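Lectin CEL-IV, C-type (Cucumaria echinata, PDB 3ALU) is a tetrameric C-type lectin that binds calcium and recognises galactose, binding the galactose-containing sugar raffinose at its carbohydrate-recognition site. Local coordinates at residues Gln82-Met87 and Arg121-Ala126; Thr48-Ser53 and Thr97-Ser102. One frame throughout, in Å; residues are numbered along the deposited sequence.

Overall arrangement
Both contacts lie in the C-type lectin domain, with centres about 12 Å apart. Along the chain the segments alternate: 48-53, 82-87, 97-102, 121-126. Strand 82-89 ties the two together, because it pairs with strand 120-125 in contact 1 and with strand 96-98, which leads into the turn of contact 2. Gly86, at the corner of strand 82-89, probably bonds through its N to Ala52 and through its O to Thr99. Contact 1 reaches the glycan pocket through Gln82. Contact 2 is farther from that pocket. The bend at Gly86 thus links the part of the sheet near the sugar, with strand 120-125, to the part carrying strand 96-98 and the turn after it.

Contact 1 of 2, residues Gln82-Met87 and Arg121-Ala126; sequences QVYIGM and RGAIAA. With GLA (alpha-D-galactopyranose), chain E; EDO (1,2-ethanediol), chain J.
Gln82 sets CG anti to its carbonyl carbon (chi1 -62°) and runs extended beyond it (chi2 -179°), so its amide reaches the sugar. Gln82 NE2 donates to O6 of the galactose, 2.7 Å away. OE1 accepts from O2 of an ethanediol that probably came from the crystallisation liquor, and Gln82 N donates to O1 of the same molecule. In the crystal both ends of the amide are engaged, which holds its rotation; the bond to the sugar belongs to recognition. The galactose is also bonded to Asn115 ND2. Ile85 holds CG1 in the crowded position between N and carbonyl carbon (chi1 59°). Ile85 CG2 then meets Ile124 CD1 at 3.7 Å, the two side chains crossing at about a right angle.

This antiparallel strand pair of the C-type lectin fold brings Gln82 into the glycan pocket near the calcium site. Val83 and Ile124 form a hydrogen-bonded pair. Val83 N lies 2.9 Å from Ile124 O, in the carbonyl plane, and Ile124 N lies 2.8 Å from Val83 O, above the plane of the Val83 carbonyl. Gln82 CA adds a CH...O contact to the same Ile124 O. Ile85 N reaches Gly122 O at 3.3 Å, and Gly122 N reaches Met87 O at 2.9 Å. Gly122 CA packs against Met87 CB, 3.9 Å away. Tyr84 turns a ring edge to Gly122 O, with CD1 3.5 Å from that oxygen, while its OH bonds Asn141 O.

Val83 and Ile124 face Val67 and Leu63 of helix 57-70 and Ile146 of strand 143-148. Gln82 and Tyr84 touch strand 134-137, which carries the calcium ligand Asp136.

Contact 2 of 2, residues Thr48-Ser53 and Thr97-Ser102; sequences TGHLAS and TWTDGS
Two CH-pi contacts put backbone carbons over ring faces. Ser53 CA stands 3.6 Å from the centroid of the Trp98 six-membered ring, 15° off its normal. Ser53 CB lies over the same face, 3.5 Å from Trp98 CD2. Asp100 CA likewise sits over the His50 ring, 3.9 Å from its centroid, with Thr99 O on that face too.

Trp98 to Gly101 is a type I beta turn following strand 96-98, closed by Gly101 N to Trp98 O. An Asx turn overlaps it, with Asp100 OD2 accepting from Ser102 N at 3.0 Å, above the carboxylate plane. The two overlapping turns lie against the end of strand 45-51 in the lectin domain.

Among the side-chain bonds, Ser102 OG gives Asp100 OD2 a second bond, on its syn lone pair, and also bonds His55 NE2. Ser53 OG and Asp100 CG take the crowded position between N and carbonyl carbon (chi1 63° and 69°). Ser53 OG donates to Asp100 OD1 at 2.6 Å, though OG is less surely placed. Gln148 NE2 also bonds OD1. Glu30 binds His50 ND1 through OE1 and Thr99 OG1 through OE2, so its negative charge may favour a protonated His50.

One water bridges the segments, donating to Leu51 O and Thr99 OG1 and accepting from Asp100 N.

Contact 1 of 2, residues Gln82-Met87 and Arg121-Ala126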
# COMPACT_ATOMS: atom_id res chain seq x y z
N GLN A 82 7.53 12.82 -28.35
CA GLN A 82 6.39 11.93 -28.46
C GLN A 82 6.74 10.64 -27.73
O GLN A 82 7.83 10.12 -27.92
CB GLN A 82 6.12 11.65 -29.93
CG GLN A 82 5.79 12.93 -30.62
CD GLN A 82 5.48 12.72 -32.10
OE1 GLN A 82 6.32 12.93 -32.97
NE2 GLN A 82 4.26 12.29 -32.38
N VAL A 83 5.80 10.14 -26.94
CA VAL A 83 6.03 9.00 -26.09
C VAL A 83 4.90 8.02 -26.33
O VAL A 83 3.71 8.39 -26.12
CB VAL A 83 6.02 9.46 -24.61
CG1 VAL A 83 6.17 8.27 -23.64
CG2 VAL A 83 7.14 10.56 -24.36
N TYR A 84 5.21 6.78 -26.74
CA TYR A 84 4.19 5.81 -27.02
C TYR A 84 3.32 5.47 -25.85
O TYR A 84 3.80 5.34 -24.73
CB TYR A 84 4.78 4.49 -27.54
CG TYR A 84 5.11 4.46 -28.99
CD1 TYR A 84 4.15 4.86 -29.97
CD2 TYR A 84 6.33 3.95 -29.42
CE1 TYR A 84 4.47 4.79 -31.33
CE2 TYR A 84 6.64 3.87 -30.78
CZ TYR A 84 5.68 4.26 -31.73
OH TYR A 84 6.01 4.20 -33.08
N ILE A 85 2.02 5.36 -26.13
CA ILE A 85 1.07 4.73 -25.22
C ILE A 85 0.43 3.56 -25.98
O ILE A 85 0.72 3.36 -27.19
CB ILE A 85 0.02 5.74 -24.76
CG1 ILE A 85 -0.73 6.30 -25.98
CG2 ILE A 85 0.69 6.89 -23.94
CD1 ILE A 85 -1.84 7.34 -25.57
N GLY A 86 -0.45 2.82 -25.33
CA GLY A 86 -0.93 1.53 -25.89
C GLY A 86 -2.04 1.62 -26.93
O GLY A 86 -2.73 0.64 -27.14
N MET A 87 -2.13 2.75 -27.64
CA MET A 87 -3.26 3.00 -28.59
C MET A 87 -2.99 2.49 -30.00
O MET A 87 -2.01 2.87 -30.62
CB MET A 87 -3.49 4.52 -28.63
CG MET A 87 -4.54 5.01 -29.66
SD MET A 87 -6.14 4.18 -29.64
CE MET A 87 -6.86 4.85 -28.13
N ARG A 121 -0.52 4.38 -34.67
CA ARG A 121 -0.31 4.13 -33.24
C ARG A 121 -0.33 5.46 -32.50
O ARG A 121 0.15 6.48 -33.01
CB ARG A 121 1.08 3.46 -33.03
CG ARG A 121 1.21 2.11 -33.79
CD ARG A 121 0.18 1.13 -33.31
NE ARG A 121 0.31 -0.18 -33.98
CZ ARG A 121 -0.61 -0.73 -34.77
NH1 ARG A 121 -1.75 -0.09 -35.07
NH2 ARG A 121 -0.38 -1.95 -35.28
N GLY A 122 -0.88 5.45 -31.30
CA GLY A 122 -0.94 6.71 -30.52
C GLY A 122 0.27 7.01 -29.65
O GLY A 122 0.93 6.09 -29.14
N ALA A 123 0.53 8.30 -29.46
CA ALA A 123 1.62 8.73 -28.60
C ALA A 123 1.20 10.00 -27.92
O ALA A 123 0.53 10.88 -28.52
CB ALA A 123 2.88 9.00 -29.43
N ILE A 124 1.59 10.13 -26.66
CA ILE A 124 1.49 11.43 -25.97
C ILE A 124 2.48 12.35 -26.65
O ILE A 124 3.67 12.03 -26.75
CB ILE A 124 1.82 11.28 -24.45
CG1 ILE A 124 0.61 10.64 -23.75
CG2 ILE A 124 2.22 12.65 -23.80
CD1 ILE A 124 0.88 10.20 -22.28
N ALA A 125 2.01 13.48 -27.14
CA ALA A 125 2.91 14.41 -27.82
C ALA A 125 3.12 15.57 -26.84
O ALA A 125 2.29 16.46 -26.74
CB ALA A 125 2.28 14.87 -29.16
N ALA A 126 4.24 15.56 -26.10
CA ALA A 126 4.38 16.50 -24.98
C ALA A 126 4.97 17.85 -25.34
O ALA A 126 5.11 18.73 -24.45
CB ALA A 126 5.22 15.85 -23.84
C1 GLA E . 3.02 15.11 -38.32
C2 GLA E . 1.59 14.64 -38.60
C3 GLA E . 0.65 14.88 -37.43
C4 GLA E . 1.22 14.28 -36.13
C5 GLA E . 2.67 14.76 -35.95
C6 GLA E . 3.35 14.15 -34.72
O2 GLA E . 1.04 15.35 -39.73
O3 GLA E . -0.64 14.32 -37.73
O4 GLA E . 1.18 12.86 -36.28
O5 GLA E . 3.47 14.44 -37.10
O6 GLA E . 3.48 12.74 -34.95
C1 EDO J . 9.32 12.49 -31.07
O1 EDO J . 10.21 12.60 -29.97
C2 EDO J . 9.18 13.83 -31.74
O2 EDO J . 9.18 13.64 -33.15

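Contact 2 of 2, residues Thr48-Ser53 and Thr97-Ser102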
# COMPACT_ATOMS: atom_id res chain seq x y z
N THR A 48 0.64 -9.69 -18.06
CA THR A 48 1.87 -8.89 -18.33
C THR A 48 1.57 -7.42 -18.26
O THR A 48 0.40 -7.00 -18.33
CB THR A 48 2.36 -9.13 -19.67
OG1 THR A 48 1.47 -8.89 -20.65
CG2 THR A 48 2.93 -10.41 -19.75
N GLY A 49 2.62 -6.64 -18.13
CA GLY A 49 2.52 -5.19 -18.36
C GLY A 49 2.23 -4.92 -19.84
O GLY A 49 2.23 -5.83 -20.70
N HIS A 50 1.95 -3.66 -20.11
CA HIS A 50 1.54 -3.19 -21.45
C HIS A 50 1.92 -1.73 -21.54
O HIS A 50 2.19 -1.06 -20.53
CB HIS A 50 -0.00 -3.27 -21.65
CG HIS A 50 -0.51 -4.67 -21.68
ND1 HIS A 50 -0.30 -5.51 -22.75
CD2 HIS A 50 -1.09 -5.41 -20.71
CE1 HIS A 50 -0.78 -6.72 -22.45
NE2 HIS A 50 -1.26 -6.68 -21.22
N LEU A 51 1.99 -1.23 -22.76
CA LEU A 51 2.05 0.21 -22.91
C LEU A 51 0.82 0.77 -22.19
O LEU A 51 -0.23 0.12 -22.13
CB LEU A 51 2.04 0.60 -24.37
CG LEU A 51 3.35 0.40 -25.11
CD1 LEU A 51 3.10 0.44 -26.63
CD2 LEU A 51 4.33 1.46 -24.70
N ALA A 52 0.94 2.00 -21.67
CA ALA A 52 -0.08 2.58 -20.82
C ALA A 52 -1.39 2.80 -21.58
O ALA A 52 -1.35 3.24 -22.71
CB ALA A 52 0.41 3.91 -20.27
N SER A 53 -2.50 2.52 -20.92
CA SER A 53 -3.82 2.96 -21.45
C SER A 53 -4.30 4.14 -20.60
O SER A 53 -3.76 4.32 -19.52
CB SER A 53 -4.81 1.84 -21.41
OG SER A 53 -5.12 1.34 -20.10
N THR A 97 -8.19 0.62 -30.15
CA THR A 97 -8.04 -0.38 -29.09
C THR A 97 -6.79 -0.03 -28.28
O THR A 97 -5.86 0.58 -28.79
CB THR A 97 -7.88 -1.84 -29.61
OG1 THR A 97 -6.78 -1.93 -30.53
CG2 THR A 97 -9.16 -2.34 -30.37
N TRP A 98 -6.80 -0.50 -27.04
CA TRP A 98 -5.64 -0.45 -26.19
C TRP A 98 -5.03 -1.83 -26.13
O TRP A 98 -5.75 -2.84 -26.07
CB TRP A 98 -6.06 -0.06 -24.77
CG TRP A 98 -6.55 1.33 -24.58
CD1 TRP A 98 -7.83 1.72 -24.24
CD2 TRP A 98 -5.78 2.54 -24.66
NE1 TRP A 98 -7.90 3.11 -24.14
CE2 TRP A 98 -6.64 3.62 -24.36
CE3 TRP A 98 -4.41 2.80 -24.94
CZ2 TRP A 98 -6.21 4.95 -24.35
CZ3 TRP A 98 -3.97 4.12 -24.93
CH2 TRP A 98 -4.87 5.20 -24.62
N THR A 99 -3.69 -1.86 -26.08
CA THR A 99 -2.97 -3.15 -25.98
C THR A 99 -3.31 -3.94 -24.74
O THR A 99 -3.20 -5.17 -24.77
CB THR A 99 -1.45 -3.00 -26.11
OG1 THR A 99 -0.96 -2.17 -25.04
CG2 THR A 99 -1.07 -2.42 -27.51
N ASP A 100 -3.77 -3.28 -23.68
CA ASP A 100 -4.20 -4.00 -22.48
C ASP A 100 -5.63 -4.52 -22.54
O ASP A 100 -6.10 -5.14 -21.59
CB ASP A 100 -3.92 -3.19 -21.19
CG ASP A 100 -4.80 -1.96 -21.05
OD1 ASP A 100 -4.66 -1.25 -20.02
OD2 ASP A 100 -5.62 -1.69 -21.95
N GLY A 101 -6.34 -4.28 -23.65
CA GLY A 101 -7.69 -4.80 -23.82
C GLY A 101 -8.76 -4.01 -23.10
O GLY A 101 -9.93 -4.40 -23.12
N SER A 102 -8.37 -2.87 -22.51
CA SER A 102 -9.35 -2.02 -21.80
C SER A 102 -10.19 -1.21 -22.81
O SER A 102 -9.83 -1.08 -23.98
CB SER A 102 -8.65 -1.09 -20.78
OG SER A 102 -7.78 -0.21 -21.47
O HOH W 1 -2.65 -0.47 -23.39